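Aldehyde reductase YahK (Escherichia coli, PDB 1UUF) catalyses the zinc-dependent reduction of a wide range of aldehydes to the corresponding alcohols, strongly preferring NADPH over NADH as electron donor. Local coordinates at residues Lys197-Ile203 / Ala219-Thr225; Phe260-Ala266 / Thr283-Ala289. All blocks are in the same frame, centred on the assembly; numbering follows the deposited sequence.

Contact 1: Lys197-Ile203 / Ala219-Thr225; sequences KVGVVGI and AHVVAFT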
# COMPACT_ATOMS: atom_id res chain seq x y z
N LYS A 197 10.89 14.11 -0.02
CA LYS A 197 11.75 13.61 1.03
C LYS A 197 11.65 12.09 0.92
O LYS A 197 10.58 11.52 1.15
CB LYS A 197 11.28 14.08 2.40
CG LYS A 197 12.23 13.68 3.52
CD LYS A 197 11.82 14.26 4.87
CE LYS A 197 12.81 13.83 5.94
NZ LYS A 197 12.44 14.34 7.30
N VAL A 198 12.76 11.45 0.56
CA VAL A 198 12.78 10.01 0.37
C VAL A 198 13.70 9.29 1.33
O VAL A 198 14.83 9.71 1.56
CB VAL A 198 13.22 9.68 -1.07
CG1 VAL A 198 13.26 8.17 -1.27
CG2 VAL A 198 12.27 10.33 -2.06
N GLY A 199 13.20 8.19 1.89
CA GLY A 199 14.01 7.42 2.80
C GLY A 199 14.46 6.13 2.15
O GLY A 199 13.76 5.57 1.31
N VAL A 200 15.66 5.68 2.51
CA VAL A 200 16.19 4.43 1.99
C VAL A 200 16.63 3.65 3.21
O VAL A 200 17.50 4.10 3.96
CB VAL A 200 17.39 4.65 1.05
CG1 VAL A 200 17.97 3.30 0.64
CG2 VAL A 200 16.94 5.42 -0.20
N VAL A 201 16.01 2.49 3.42
CA VAL A 201 16.33 1.66 4.57
C VAL A 201 17.29 0.56 4.15
O VAL A 201 16.99 -0.21 3.24
CB VAL A 201 15.07 1.02 5.18
CG1 VAL A 201 15.42 0.31 6.48
CG2 VAL A 201 14.01 2.09 5.43
N GLY A 202 18.43 0.48 4.83
CA GLY A 202 19.41 -0.54 4.51
C GLY A 202 20.57 0.02 3.72
O GLY A 202 20.38 0.79 2.78
N ILE A 203 21.79 -0.36 4.10
CA ILE A 203 22.99 0.12 3.42
C ILE A 203 23.79 -1.05 2.84
O ILE A 203 25.00 -1.15 3.06
CB ILE A 203 23.89 0.92 4.39
CG1 ILE A 203 23.05 1.83 5.28
CG2 ILE A 203 24.89 1.76 3.59
CD1 ILE A 203 22.32 2.94 4.54
N ALA A 219 16.09 14.04 -5.01
CA ALA A 219 15.29 14.01 -3.79
C ALA A 219 16.17 14.31 -2.58
O ALA A 219 17.39 14.25 -2.66
CB ALA A 219 14.63 12.64 -3.63
N HIS A 220 15.53 14.67 -1.47
CA HIS A 220 16.25 14.89 -0.23
C HIS A 220 16.25 13.48 0.33
O HIS A 220 15.20 12.93 0.65
CB HIS A 220 15.48 15.83 0.69
CG HIS A 220 16.16 16.07 2.01
ND1 HIS A 220 16.09 15.17 3.05
CD2 HIS A 220 16.95 17.08 2.43
CE1 HIS A 220 16.80 15.63 4.07
NE2 HIS A 220 17.34 16.78 3.71
N VAL A 221 17.44 12.89 0.45
CA VAL A 221 17.55 11.50 0.89
C VAL A 221 17.99 11.26 2.33
O VAL A 221 18.99 11.81 2.79
CB VAL A 221 18.54 10.75 -0.03
CG1 VAL A 221 18.61 9.28 0.36
CG2 VAL A 221 18.10 10.90 -1.48
N VAL A 222 17.22 10.44 3.03
CA VAL A 222 17.53 10.07 4.41
C VAL A 222 17.79 8.57 4.41
O VAL A 222 16.92 7.78 4.04
CB VAL A 222 16.37 10.37 5.37
CG1 VAL A 222 16.77 9.97 6.79
CG2 VAL A 222 16.03 11.85 5.32
N ALA A 223 18.99 8.17 4.82
CA ALA A 223 19.34 6.76 4.88
C ALA A 223 19.14 6.26 6.30
O ALA A 223 19.45 6.97 7.25
CB ALA A 223 20.78 6.55 4.45
N PHE A 224 18.63 5.04 6.42
CA PHE A 224 18.40 4.43 7.73
C PHE A 224 19.28 3.20 7.90
O PHE A 224 19.32 2.32 7.04
CB PHE A 224 16.93 4.01 7.88
CG PHE A 224 15.97 5.16 7.88
CD1 PHE A 224 15.54 5.73 6.69
CD2 PHE A 224 15.48 5.66 9.08
CE1 PHE A 224 14.64 6.80 6.70
CE2 PHE A 224 14.57 6.72 9.10
CZ PHE A 224 14.16 7.29 7.90
N THR A 225 19.96 3.13 9.04
CA THR A 225 20.82 1.99 9.35
C THR A 225 20.49 1.53 10.76
O THR A 225 19.88 2.26 11.52
CB THR A 225 22.31 2.38 9.30
OG1 THR A 225 23.11 1.21 9.50
CG2 THR A 225 22.62 3.40 10.39

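Contact 2: Phe260-Ala266 / Thr283-Ala289; sequences FILNTVA and TMTLVGA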
# COMPACT_ATOMS: atom_id res chain seq x y z
N PHE A 260 8.02 9.18 0.44
CA PHE A 260 8.23 7.80 0.03
C PHE A 260 9.41 7.18 0.78
O PHE A 260 10.41 7.84 1.04
CB PHE A 260 8.50 7.78 -1.47
CG PHE A 260 8.83 6.42 -2.02
CD1 PHE A 260 7.91 5.38 -1.96
CD2 PHE A 260 10.07 6.19 -2.62
CE1 PHE A 260 8.22 4.13 -2.48
CE2 PHE A 260 10.39 4.94 -3.14
CZ PHE A 260 9.46 3.90 -3.07
N ILE A 261 9.28 5.91 1.14
CA ILE A 261 10.35 5.21 1.82
C ILE A 261 10.61 3.90 1.09
O ILE A 261 9.71 3.09 0.91
CB ILE A 261 10.02 4.89 3.29
CG1 ILE A 261 9.96 6.19 4.10
CG2 ILE A 261 11.09 3.98 3.88
CD1 ILE A 261 9.61 5.99 5.56
N LEU A 262 11.85 3.72 0.65
CA LEU A 262 12.25 2.50 -0.05
C LEU A 262 12.97 1.61 0.96
O LEU A 262 14.07 1.94 1.40
CB LEU A 262 13.18 2.85 -1.21
CG LEU A 262 13.67 1.68 -2.05
CD1 LEU A 262 12.50 1.01 -2.75
CD2 LEU A 262 14.69 2.18 -3.06
N ASN A 263 12.35 0.50 1.34
CA ASN A 263 12.97 -0.40 2.31
C ASN A 263 13.63 -1.57 1.58
O ASN A 263 12.95 -2.39 0.98
CB ASN A 263 11.90 -0.90 3.29
CG ASN A 263 12.49 -1.55 4.53
OD1 ASN A 263 11.96 -1.41 5.64
ND2 ASN A 263 13.58 -2.28 4.34
N THR A 264 14.96 -1.63 1.65
CA THR A 264 15.73 -2.67 0.97
C THR A 264 16.24 -3.80 1.86
O THR A 264 16.91 -4.72 1.37
CB THR A 264 16.96 -2.08 0.24
OG1 THR A 264 17.95 -1.70 1.21
CG2 THR A 264 16.56 -0.86 -0.58
N VAL A 265 15.95 -3.73 3.15
CA VAL A 265 16.42 -4.76 4.08
C VAL A 265 15.76 -6.11 3.78
O VAL A 265 14.56 -6.19 3.54
CB VAL A 265 16.12 -4.36 5.55
CG1 VAL A 265 16.62 -5.45 6.50
CG2 VAL A 265 16.80 -3.04 5.86
N ALA A 266 16.57 -7.17 3.81
CA ALA A 266 16.10 -8.52 3.54
C ALA A 266 15.01 -8.93 4.52
O ALA A 266 13.92 -9.35 4.12
CB ALA A 266 17.26 -9.50 3.61
N THR A 283 3.85 6.29 0.96
CA THR A 283 3.99 4.86 0.78
C THR A 283 5.39 4.37 1.12
O THR A 283 6.37 5.07 0.88
CB THR A 283 3.72 4.46 -0.68
OG1 THR A 283 2.37 4.76 -1.03
CG2 THR A 283 3.99 2.96 -0.90
N MET A 284 5.48 3.17 1.70
CA MET A 284 6.78 2.56 1.95
C MET A 284 6.74 1.31 1.10
O MET A 284 5.83 0.49 1.24
CB MET A 284 6.99 2.16 3.42
CG MET A 284 8.23 1.28 3.58
SD MET A 284 8.80 1.07 5.28
CE MET A 284 7.36 0.29 6.01
N THR A 285 7.71 1.17 0.21
CA THR A 285 7.75 0.01 -0.67
C THR A 285 8.92 -0.87 -0.31
O THR A 285 10.04 -0.39 -0.13
CB THR A 285 7.88 0.45 -2.14
OG1 THR A 285 6.71 1.20 -2.50
CG2 THR A 285 8.01 -0.76 -3.07
N LEU A 286 8.65 -2.17 -0.19
CA LEU A 286 9.67 -3.14 0.17
C LEU A 286 10.23 -3.80 -1.10
O LEU A 286 9.47 -4.17 -1.99
CB LEU A 286 9.06 -4.22 1.07
CG LEU A 286 8.12 -3.74 2.18
CD1 LEU A 286 7.54 -4.94 2.91
CD2 LEU A 286 8.85 -2.83 3.13
N VAL A 287 11.55 -3.95 -1.17
CA VAL A 287 12.16 -4.60 -2.33
C VAL A 287 13.18 -5.66 -1.93
O VAL A 287 13.69 -6.39 -2.78
CB VAL A 287 12.86 -3.58 -3.27
CG1 VAL A 287 11.84 -2.64 -3.86
CG2 VAL A 287 13.93 -2.81 -2.51
N GLY A 288 13.47 -5.75 -0.63
CA GLY A 288 14.42 -6.76 -0.17
C GLY A 288 13.85 -8.17 -0.30
O GLY A 288 12.64 -8.35 -0.39
N ALA A 289 14.73 -9.16 -0.30
CA ALA A 289 14.31 -10.56 -0.42
C ALA A 289 13.38 -10.96 0.72
O ALA A 289 12.20 -10.60 0.74
CB ALA A 289 15.54 -11.47 -0.44
O HOH W 1 12.56 -5.00 2.20

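Contact 1: Lys197-Ile203 / Ala219-Thr225
Two parallel strands joined through a helix make up the beta-alpha-beta crossover with which a Rossmann fold begins, and residues 197-203 and 219-225 show how the side chains of such strands are fitted together. The strands run at 24°, their axes 4.7 Å apart. Five backbone hydrogen bonds zip them together, from Val198 N to His220 O (2.9 Å) as far as Gly202 N to Phe224 O (3.0 Å).

On the face carrying Lys197 and Val201, the hollow is Gly199 and the bump is Phe224. The ring's edge settles over the bare glycine, CE1 lying 4.0 Å from Gly199 CA; a CB there would come within 3.0 Å of that same ring carbon. Val201 borders the ring with CG2, 4.1 Å from Phe224 CD1. Farther back, the extended Lys197 chain lays CE 3.8 Å from Val222 CG2, while its NZ bonds to Ser257 and His254.

The face of Val198, Val200, Val221 and Ala223 is a relief of short aliphatic side chains, joined at its ends by Ala219 and Ile203. Val198 CG2 meets Ala219 CB at 3.7 Å, Val200 CG2 approaches Val221 CG1 at 4.2 Å, and Ile203, just past its strand, brings CD1 to 3.9 Å from Ala223 CB.

Gly202 (phi 104°) adopts angles at which a CB would jam against the preceding carbonyl, consistent with a Rossmann-type GxGxxG turn. With backbone polarity spent between the strands, the aliphatic face can pack on helix 205-216, while the other combines apolar packing with a charged end at Lys197.

Contact 2: Phe260-Ala266 / Thr283-Ala289
In the parallel sheet of the Rossmann domain, strand 258-263 pairs with strand 282-286 through four backbone hydrogen bonds, from Ile261 N to Thr283 O (3.0 Å) to Val287 N to Asn263 O (3.0 Å), and the rotamers show how the side chains interlock. Phe260, with chi1 t and chi2 63°, tilts its ring toward the partner strand, so that its edge, at CE1, stands 3.3 Å from Thr285 OG1. Leu262 (t, p) likewise bends towards its neighbour, CD1 touching Val287 CG1 at 3.9 Å; Thr182 and Thr183 of helix 176-189 also pack here. On the opposite face Ile261, with chi1 m, puts CG2 3.9 Å from Met284 CG, whose chain stays extended through chi2 before turning at chi3 (p). Leu286 (m, t) sets CD2 3.6 Å from Asn263 CB and packs on Val299 of the second subunit. Past the strands, a CB on Gly288 would fall 2.3 Å from Val265 O. One water bridges this end, donating to Asn263 O (2.9 Å) and Val265 O (2.7 Å) and accepting from Gly288 N (3.1 Å).

Contacts 1 and 2 are successive lessons in one sheet: strands 197-201 and 258-263 are neighbours, so the two centres lie only about 10 Å apart. Gly199 O is 2.7 Å from Leu262 N, a probable hydrogen bond, and Val201 O is equally close to Thr264 OG1, while Val201 CG1 packs on Val265 CG2 at 3.7 Å. Their outlooks differ. Contact 1 lies away from the zinc sites and leads into the glycine-rich turn that, as in related dehydrogenases, probably faces the dinucleotide. The far end of contact 2 approaches the catalytic zinc: the side chain of Ala289 is about 8 Å from that of the zinc ligand Cys60, and that of Val287 about 9 Å from that of another ligand, Cys178.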